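Local coordinates for uncharacterized HDOD domain protein (Geobacter sulfurreducens, PDB 3HC1) that is of unknown function but binds two iron(III) ions in an HD-type site and may act as a metal-dependent phosphohydrolase, at residues 106-119 / 157-171. Residues are numbered along the deposited sequence; the frame is centred on the assembly and turned at random. Where two conformers were deposited one is given.
Sequences LFKTGKGPLNRSTL and VFINFFRGKEFSQVV
Asn160 uses both ends of its carboxamide on the backbone of Leu114: OD1 accepts from Leu114 N at 2.9 Å with an N-H...O angle of 163°, and ND2 donates to Leu114 O, also at 2.9 Å. Asparagine suits this buried place because one flat group supplies donor and acceptor together; with CG anti to the backbone N (chi1 -174°) it reaches across to the loop. With alanine in place of Asn160, the Leu114 amide and carbonyl would probably lose both partners, leaving the loop less firmly held. Next to this clamp, Gly112 CA makes a C-H...O contact with Asn160 O, where any side chain would clash. A water also bridges Lys111 N and Phe161 O.

Phe161 lies flat beneath Gly110, whose CA sits 3.6 Å over the ring centre in a CH-pi contact; a CB on Gly110 would strike the ring and jam against Thr109 O. At the ring edge Arg116 CG approaches CZ; Arg116 NH1 hydrogen-bonds to Gly110 O, while NE pairs with the terminal carboxylate of Leu305.

Apolar contacts flank this centre. Val157 CG2 meets Phe107 CE2 at 3.6 Å, Leu114 CD2 touches the edge of the Phe167 ring, and Pro113 CG packs against Phe167 CD2 at 3.9 Å. Pro113 CG also rests on backbone, at Gly164 O and Ser168 N.

The loop joining helices 82-108 and 116-136 thus drapes over the bend between helices 154-162 and 164-177, while the Leu119 and Val157 side chains lie about 6 Å from those of iron ligands His122 and Asp153, respectively.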
ATOM      1  N   LEU A 106      11.573   3.542   4.837  1.00 16.68           N
ATOM      2  CA  LEU A 106      10.796   4.730   4.528  1.00 19.67           C
ATOM      3  C   LEU A 106       9.782   5.101   5.621  1.00 18.98           C
ATOM      4  O   LEU A 106       9.618   6.264   5.929  1.00 18.20           O
ATOM      5  CB  LEU A 106      10.071   4.574   3.204  1.00 17.21           C
ATOM      6  CG  LEU A 106       9.143   5.770   2.847  1.00 20.79           C
ATOM      7  CD1 LEU A 106       9.995   7.025   2.460  1.00 18.16           C
ATOM      8  CD2 LEU A 106       8.247   5.368   1.708  1.00 26.47           C
ATOM      9  N   PHE A 107       9.129   4.103   6.191  1.00 19.17           N
ATOM     10  CA  PHE A 107       8.102   4.315   7.195  1.00 20.04           C
ATOM     11  C   PHE A 107       8.708   4.535   8.612  1.00 16.02           C
ATOM     12  O   PHE A 107       8.052   5.064   9.501  1.00 18.21           O
ATOM     13  CB  PHE A 107       7.137   3.108   7.213  1.00 19.51           C
ATOM     14  CG  PHE A 107       6.206   3.038   6.040  1.00 17.12           C
ATOM     15  CD1 PHE A 107       6.650   2.574   4.819  1.00 23.21           C
ATOM     16  CD2 PHE A 107       4.883   3.458   6.149  1.00 18.20           C
ATOM     17  CE1 PHE A 107       5.815   2.474   3.755  1.00 20.39           C
ATOM     18  CE2 PHE A 107       4.033   3.344   5.110  1.00 19.08           C
ATOM     19  CZ  PHE A 107       4.490   2.858   3.886  1.00 19.47           C
ATOM     20  N   LYS A 108       9.950   4.095   8.826  1.00 17.61           N
ATOM     21  CA  LYS A 108      10.644   4.237  10.102  1.00 20.23           C
ATOM     22  C   LYS A 108      11.431   5.514  10.216  1.00 19.17           C
ATOM     23  O   LYS A 108      11.668   5.973  11.317  1.00 18.28           O
ATOM     24  CB  LYS A 108      11.712   3.148  10.298  1.00 20.84           C
ATOM     25  CG  LYS A 108      11.295   1.885  10.867  1.00 28.38           C
ATOM     26  CD  LYS A 108      12.535   1.157  11.530  1.00 36.96           C
ATOM     27  CE  LYS A 108      13.624   0.727  10.495  1.00 43.12           C
ATOM     28  NZ  LYS A 108      14.926   1.510  10.514  1.00 51.48           N
ATOM     29  N   THR A 109      11.924   6.030   9.087  1.00 19.52           N
ATOM     30  CA  THR A 109      12.947   7.085   9.108  1.00 17.88           C
ATOM     31  C   THR A 109      12.302   8.483   9.184  1.00 20.25           C
ATOM     32  O   THR A 109      12.196   9.232   8.219  1.00 23.65           O
ATOM     33  CB  THR A 109      13.906   6.885   7.914  1.00 16.42           C
ATOM     34  OG1 THR A 109      14.468   5.571   8.043  1.00 16.52           O
ATOM     35  CG2 THR A 109      15.039   7.920   7.902  1.00 21.08           C
ATOM     36  N   GLY A 110      11.871   8.828  10.391  1.00 17.92           N
ATOM     37  CA  GLY A 110      11.233  10.106  10.651  1.00 14.77           C
ATOM     38  C   GLY A 110      10.404  10.053  11.919  1.00 14.39           C
ATOM     39  O   GLY A 110      10.216   8.989  12.528  1.00 13.50           O
ATOM     40  N   LYS A 111       9.839  11.194  12.247  1.00 13.18           N
ATOM     41  CA  LYS A 111       8.801  11.279  13.217  1.00 13.24           C
ATOM     42  C   LYS A 111       7.830  12.371  12.805  1.00 14.97           C
ATOM     43  O   LYS A 111       8.192  13.326  12.103  1.00 15.58           O
ATOM     44  CB  LYS A 111       9.455  11.595  14.611  1.00 15.74           C
ATOM     45  CG  LYS A 111       9.696  13.068  14.951  1.00 15.02           C
ATOM     46  CD  LYS A 111      10.730  13.739  14.081  1.00 14.87           C
ATOM     47  CE  LYS A 111      11.105  15.109  14.616  1.00 21.71           C
ATOM     48  NZ  LYS A 111      11.855  15.987  13.665  1.00 28.13           N
ATOM     49  N   GLY A 112       6.599  12.233  13.247  1.00 15.70           N
ATOM     50  CA  GLY A 112       5.607  13.261  13.099  1.00 15.82           C
ATOM     51  C   GLY A 112       4.390  13.094  14.015  1.00 16.66           C
ATOM     52  O   GLY A 112       4.416  12.271  14.933  1.00 16.97           O
ATOM     53  N   PRO A 113       3.326  13.917  13.787  1.00 18.47           N
ATOM     54  CA  PRO A 113       2.115  13.887  14.609  1.00 17.64           C
ATOM     55  C   PRO A 113       1.350  12.575  14.579  1.00 16.83           C
ATOM     56  O   PRO A 113       0.757  12.209  15.564  1.00 15.31           O
ATOM     57  CB  PRO A 113       1.297  15.091  14.126  1.00 17.81           C
ATOM     58  CG  PRO A 113       1.915  15.566  12.920  1.00 23.02           C
ATOM     59  CD  PRO A 113       3.292  15.003  12.791  1.00 18.18           C
ATOM     60  N   LEU A 114       1.447  11.804  13.504  1.00 16.44           N
ATOM     61  CA  LEU A 114       0.956  10.426  13.522  1.00 14.73           C
ATOM     62  C   LEU A 114       2.117   9.443  13.793  1.00 14.39           C
ATOM     63  O   LEU A 114       3.249   9.609  13.288  1.00 14.48           O
ATOM     64  CB  LEU A 114       0.356  10.083  12.162  1.00 14.64           C
ATOM     65  CG  LEU A 114      -1.158  10.006  12.067  1.00 33.44           C
ATOM     66  CD1 LEU A 114      -1.793  11.279  12.621  1.00 31.57           C
ATOM     67  CD2 LEU A 114      -1.542   9.773  10.596  1.00 32.18           C
ATOM     68  N   ASN A 115       1.822   8.395  14.556  1.00 11.81           N
ATOM     69  CA  ASN A 115       2.831   7.457  14.975  1.00 14.31           C
ATOM     70  C   ASN A 115       3.301   6.689  13.757  1.00 13.37           C
ATOM     71  O   ASN A 115       2.504   6.382  12.880  1.00 18.17           O
ATOM     72  CB  ASN A 115       2.304   6.518  16.063  1.00 12.08           C
ATOM     73  CG  ASN A 115       2.016   7.240  17.408  1.00 19.83           C
ATOM     74  OD1 ASN A 115       2.469   8.318  17.647  1.00 22.16           O
ATOM     75  ND2 ASN A 115       1.245   6.605  18.264  1.00 21.56           N
ATOM     76  N   ARG A 116       4.592   6.395  13.693  1.00 16.06           N
ATOM     77  CA  ARG A 116       5.157   5.600  12.620  1.00 15.86           C
ATOM     78  C   ARG A 116       4.374   4.333  12.354  1.00 18.04           C
ATOM     79  O   ARG A 116       4.070   3.984  11.199  1.00 16.15           O
ATOM     80  CB  ARG A 116       6.602   5.222  12.929  1.00 16.99           C
ATOM     81  CG  ARG A 116       7.533   6.392  12.913  1.00 20.54           C
ATOM     82  CD  ARG A 116       8.908   5.969  13.387  1.00 15.91           C
ATOM     83  NE  ARG A 116       9.020   5.921  14.840  1.00 16.09           N
ATOM     84  CZ  ARG A 116       9.424   6.913  15.638  1.00 13.87           C
ATOM     85  NH1 ARG A 116       9.736   8.130  15.185  1.00 12.41           N
ATOM     86  NH2 ARG A 116       9.503   6.667  16.937  1.00 15.54           N
ATOM     87  N   SER A 117       4.048   3.646  13.437  1.00 17.71           N
ATOM     88  CA  SER A 117       3.383   2.349  13.363  1.00 19.39           C
ATOM     89  C   SER A 117       1.991   2.429  12.781  1.00 17.31           C
ATOM     90  O   SER A 117       1.512   1.464  12.231  1.00 17.98           O
ATOM     91  CB  SER A 117       3.241   1.749  14.765  1.00 22.45           C
ATOM     92  OG  SER A 117       2.431   2.592  15.554  1.00 23.79           O
ATOM     93  N   THR A 118       1.325   3.553  12.961  1.00 15.79           N
ATOM     94  CA  THR A 118      -0.025   3.755  12.411  1.00 16.48           C
ATOM     95  C   THR A 118      -0.035   3.674  10.865  1.00 15.62           C
ATOM     96  O   THR A 118      -0.850   2.978  10.250  1.00 15.89           O
ATOM     97  CB  THR A 118      -0.564   5.123  12.938  1.00 15.94           C
ATOM     98  OG1 THR A 118      -0.619   5.015  14.355  1.00 18.57           O
ATOM     99  CG2 THR A 118      -1.992   5.471  12.440  1.00 13.74           C
ATOM    100  N   LEU A 119       0.900   4.393  10.267  1.00 14.76           N
ATOM    101  CA  LEU A 119       0.972   4.459   8.818  0.50 15.66           C
ATOM    102  C   LEU A 119       1.460   3.133   8.244  1.00 14.64           C
ATOM    103  O   LEU A 119       0.940   2.683   7.242  1.00 15.73           O
ATOM    104  CB  LEU A 119       1.839   5.644   8.363  0.50 17.91           C
ATOM    105  CG  LEU A 119       1.040   6.968   8.290  0.50 19.94           C
ATOM    106  CD1 LEU A 119       0.379   7.373   9.619  0.50 24.87           C
ATOM    107  CD2 LEU A 119       1.921   8.092   7.772  0.50 28.46           C
ATOM    108  N   VAL A 157       2.946   9.610   4.451  1.00 19.01           N
ATOM    109  CA  VAL A 157       4.242   9.420   5.024  1.00 18.51           C
ATOM    110  C   VAL A 157       5.059  10.668   4.808  1.00 20.05           C
ATOM    111  O   VAL A 157       5.681  11.182   5.722  1.00 17.42           O
ATOM    112  CB  VAL A 157       4.996   8.179   4.457  1.00 18.53           C
ATOM    113  CG1 VAL A 157       6.437   8.158   4.977  1.00 17.74           C
ATOM    114  CG2 VAL A 157       4.275   6.922   4.901  1.00 16.55           C
ATOM    115  N   PHE A 158       5.016  11.194   3.596  1.00 20.05           N
ATOM    116  CA  PHE A 158       5.726  12.422   3.311  1.00 18.25           C
ATOM    117  C   PHE A 158       5.264  13.593   4.142  1.00 17.56           C
ATOM    118  O   PHE A 158       6.085  14.305   4.693  1.00 17.55           O
ATOM    119  CB  PHE A 158       5.580  12.793   1.831  1.00 23.17           C
ATOM    120  CG  PHE A 158       6.193  14.104   1.505  1.00 23.00           C
ATOM    121  CD1 PHE A 158       7.549  14.185   1.282  1.00 30.01           C
ATOM    122  CD2 PHE A 158       5.433  15.266   1.493  1.00 21.76           C
ATOM    123  CE1 PHE A 158       8.129  15.401   1.000  1.00 31.31           C
ATOM    124  CE2 PHE A 158       6.025  16.469   1.215  1.00 23.73           C
ATOM    125  CZ  PHE A 158       7.365  16.529   0.980  1.00 26.45           C
ATOM    126  N   ILE A 159       3.951  13.844   4.184  1.00 15.50           N
ATOM    127  CA  ILE A 159       3.454  14.999   4.893  1.00 16.57           C
ATOM    128  C   ILE A 159       3.770  14.854   6.404  1.00 17.60           C
ATOM    129  O   ILE A 159       4.136  15.847   7.055  1.00 18.77           O
ATOM    130  CB  ILE A 159       1.952  15.195   4.685  1.00 17.42           C
ATOM    131  CG1 ILE A 159       1.640  15.411   3.192  1.00 19.20           C
ATOM    132  CG2 ILE A 159       1.383  16.340   5.514  1.00 21.59           C
ATOM    133  CD1 ILE A 159       0.165  15.437   2.933  1.00 18.87           C
ATOM    134  N   ASN A 160       3.581  13.631   6.924  1.00 13.89           N
ATOM    135  CA  ASN A 160       3.762  13.320   8.365  1.00 14.42           C
ATOM    136  C   ASN A 160       5.205  13.582   8.801  1.00 14.77           C
ATOM    137  O   ASN A 160       5.444  14.206   9.828  1.00 15.89           O
ATOM    138  CB  ASN A 160       3.352  11.870   8.683  1.00 13.64           C
ATOM    139  CG  ASN A 160       3.384  11.564  10.196  1.00 15.69           C
ATOM    140  OD1 ASN A 160       2.936  12.375  11.037  1.00 17.18           O
ATOM    141  ND2 ASN A 160       3.904  10.413  10.537  1.00 13.35           N
ATOM    142  N   PHE A 161       6.159  13.140   7.993  1.00 16.44           N
ATOM    143  CA  PHE A 161       7.577  13.190   8.372  1.00 16.93           C
ATOM    144  C   PHE A 161       8.233  14.503   7.925  1.00 19.81           C
ATOM    145  O   PHE A 161       9.193  14.964   8.550  1.00 21.54           O
ATOM    146  CB  PHE A 161       8.374  12.029   7.783  1.00 16.56           C
ATOM    147  CG  PHE A 161       8.178  10.693   8.455  1.00 16.83           C
ATOM    148  CD1 PHE A 161       7.629  10.570   9.749  1.00 15.84           C
ATOM    149  CD2 PHE A 161       8.622   9.541   7.799  1.00 17.75           C
ATOM    150  CE1 PHE A 161       7.509   9.359  10.341  1.00 18.20           C
ATOM    151  CE2 PHE A 161       8.505   8.295   8.408  1.00 17.61           C
ATOM    152  CZ  PHE A 161       7.948   8.213   9.683  1.00 19.86           C
ATOM    153  N   PHE A 162       7.733  15.088   6.831  1.00 22.40           N
ATOM    154  CA  PHE A 162       8.449  16.182   6.188  1.00 21.28           C
ATOM    155  C   PHE A 162       7.769  17.505   6.256  1.00 19.55           C
ATOM    156  O   PHE A 162       8.418  18.513   6.040  1.00 23.85           O
ATOM    157  CB  PHE A 162       8.824  15.820   4.750  1.00 20.77           C
ATOM    158  CG  PHE A 162       9.802  14.711   4.682  1.00 19.90           C
ATOM    159  CD1 PHE A 162      11.167  14.981   4.705  1.00 26.12           C
ATOM    160  CD2 PHE A 162       9.379  13.411   4.696  1.00 16.94           C
ATOM    161  CE1 PHE A 162      12.090  13.948   4.684  1.00 28.14           C
ATOM    162  CE2 PHE A 162      10.296  12.358   4.687  1.00 18.00           C
ATOM    163  CZ  PHE A 162      11.659  12.636   4.676  1.00 22.58           C
ATOM    164  N   ARG A 163       6.478  17.509   6.506  1.00 19.61           N
ATOM    165  CA  ARG A 163       5.717  18.720   6.745  1.00 19.84           C
ATOM    166  C   ARG A 163       4.887  18.508   8.015  1.00 19.50           C
ATOM    167  O   ARG A 163       3.725  18.848   8.050  1.00 19.03           O
ATOM    168  CB  ARG A 163       4.787  19.051   5.554  1.00 20.76           C
ATOM    169  CG  ARG A 163       5.497  19.287   4.228  1.00 21.34           C
ATOM    170  CD  ARG A 163       6.422  20.458   4.270  1.00 33.38           C
ATOM    171  NE  ARG A 163       5.748  21.723   4.460  1.00 40.16           N
ATOM    172  CZ  ARG A 163       5.477  22.618   3.504  1.00 57.27           C
ATOM    173  NH1 ARG A 163       5.808  22.408   2.226  1.00 61.92           N
ATOM    174  NH2 ARG A 163       4.862  23.757   3.836  1.00 51.44           N
ATOM    175  N   GLY A 164       5.506  17.943   9.047  1.00 23.94           N
ATOM    176  CA  GLY A 164       4.781  17.553  10.261  1.00 25.59           C
ATOM    177  C   GLY A 164       4.120  18.709  10.979  1.00 26.87           C
ATOM    178  O   GLY A 164       2.938  18.635  11.398  1.00 23.24           O
ATOM    179  N   LYS A 165       4.895  19.788  11.103  1.00 27.98           N
ATOM    180  CA  LYS A 165       4.419  21.013  11.758  1.00 33.67           C
ATOM    181  C   LYS A 165       3.046  21.362  11.193  1.00 32.38           C
ATOM    182  O   LYS A 165       2.112  21.602  11.958  1.00 34.38           O
ATOM    183  CB  LYS A 165       5.455  22.143  11.608  1.00 33.16           C
ATOM    184  CG  LYS A 165       5.248  23.367  12.466  1.00 44.13           C
ATOM    185  CD  LYS A 165       6.525  24.251  12.546  1.00 42.26           C
ATOM    186  CE  LYS A 165       7.303  24.380  11.221  1.00 47.30           C
ATOM    187  NZ  LYS A 165       8.278  25.510  11.292  1.00 47.76           N
ATOM    188  N   GLU A 166       2.923  21.274   9.867  1.00 33.47           N
ATOM    189  CA  GLU A 166       1.692  21.530   9.138  1.00 31.36           C
ATOM    190  C   GLU A 166       0.663  20.410   9.298  1.00 33.02           C
ATOM    191  O   GLU A 166      -0.505  20.683   9.552  1.00 38.06           O
ATOM    192  CB  GLU A 166       1.987  21.699   7.630  1.00 34.92           C
ATOM    193  CG  GLU A 166       2.829  22.949   7.196  1.00 32.16           C
ATOM    194  CD  GLU A 166       4.339  22.882   7.532  1.00 42.16           C
ATOM    195  OE1 GLU A 166       4.928  21.791   7.607  1.00 35.85           O
ATOM    196  OE2 GLU A 166       4.961  23.951   7.719  1.00 55.25           O
ATOM    197  N   PHE A 167       1.080  19.148   9.115  1.00 29.14           N
ATOM    198  CA  PHE A 167       0.190  17.968   9.278  1.00 23.59           C
ATOM    199  C   PHE A 167      -0.453  17.952  10.676  1.00 20.98           C
ATOM    200  O   PHE A 167      -1.560  17.435  10.853  1.00 17.56           O
ATOM    201  CB  PHE A 167       1.019  16.698   9.123  1.00 20.94           C
ATOM    202  CG  PHE A 167       0.220  15.424   8.830  1.00 23.80           C
ATOM    203  CD1 PHE A 167      -0.701  15.369   7.786  1.00 26.44           C
ATOM    204  CD2 PHE A 167       0.535  14.245   9.483  1.00 22.21           C
ATOM    205  CE1 PHE A 167      -1.373  14.177   7.454  1.00 26.93           C
ATOM    206  CE2 PHE A 167      -0.114  13.051   9.187  1.00 23.79           C
ATOM    207  CZ  PHE A 167      -1.075  12.999   8.154  1.00 27.27           C
ATOM    208  N   SER A 168       0.285  18.461  11.672  1.00 24.68           N
ATOM    209  CA  SER A 168      -0.273  18.626  13.040  1.00 29.99           C
ATOM    210  C   SER A 168      -1.657  19.214  13.001  1.00 27.95           C
ATOM    211  O   SER A 168      -2.511  18.788  13.749  1.00 28.30           O
ATOM    212  CB  SER A 168       0.585  19.550  13.919  1.00 29.80           C
ATOM    213  OG  SER A 168       1.825  18.932  14.156  1.00 34.54           O
ATOM    214  N   GLN A 169      -1.839  20.210  12.136  1.00 28.35           N
ATOM    215  CA  GLN A 169      -3.120  20.895  11.967  1.00 30.61           C
ATOM    216  C   GLN A 169      -4.176  20.044  11.252  1.00 29.45           C
ATOM    217  O   GLN A 169      -5.395  20.188  11.507  1.00 29.73           O
ATOM    218  CB  GLN A 169      -2.915  22.215  11.185  1.00 31.55           C
ATOM    219  N   VAL A 170      -3.735  19.222  10.303  1.00 27.12           N
ATOM    220  CA  VAL A 170      -4.640  18.288   9.661  1.00 26.13           C
ATOM    221  C   VAL A 170      -5.190  17.361  10.763  1.00 23.58           C
ATOM    222  O   VAL A 170      -6.391  17.142  10.830  1.00 24.72           O
ATOM    223  CB  VAL A 170      -3.959  17.467   8.505  1.00 26.07           C
ATOM    224  CG1 VAL A 170      -4.859  16.327   8.077  1.00 22.48           C
ATOM    225  CG2 VAL A 170      -3.567  18.396   7.316  1.00 23.24           C
ATOM    226  N   VAL A 171      -4.308  16.843  11.617  1.00 27.55           N
ATOM    227  CA  VAL A 171      -4.702  15.886  12.652  1.00 31.07           C
ATOM    228  C   VAL A 171      -5.733  16.440  13.613  1.00 37.00           C
ATOM    229  O   VAL A 171      -6.667  15.728  13.990  1.00 37.36           O
ATOM    230  CB  VAL A 171      -3.547  15.424  13.518  1.00 30.21           C
ATOM    231  CG1 VAL A 171      -4.100  14.820  14.853  1.00 32.20           C
ATOM    232  CG2 VAL A 171      -2.695  14.425  12.789  1.00 28.96           C
TER
HETATM  233  O   HOH W   1      10.852  13.268  10.246  1.00 22.60           O
HETATM  234  O   HOH W   2       7.554  15.722  11.396  1.00 22.97           O
HETATM  235  O   HOH W   3      10.501  16.668  10.810  1.00 34.05           O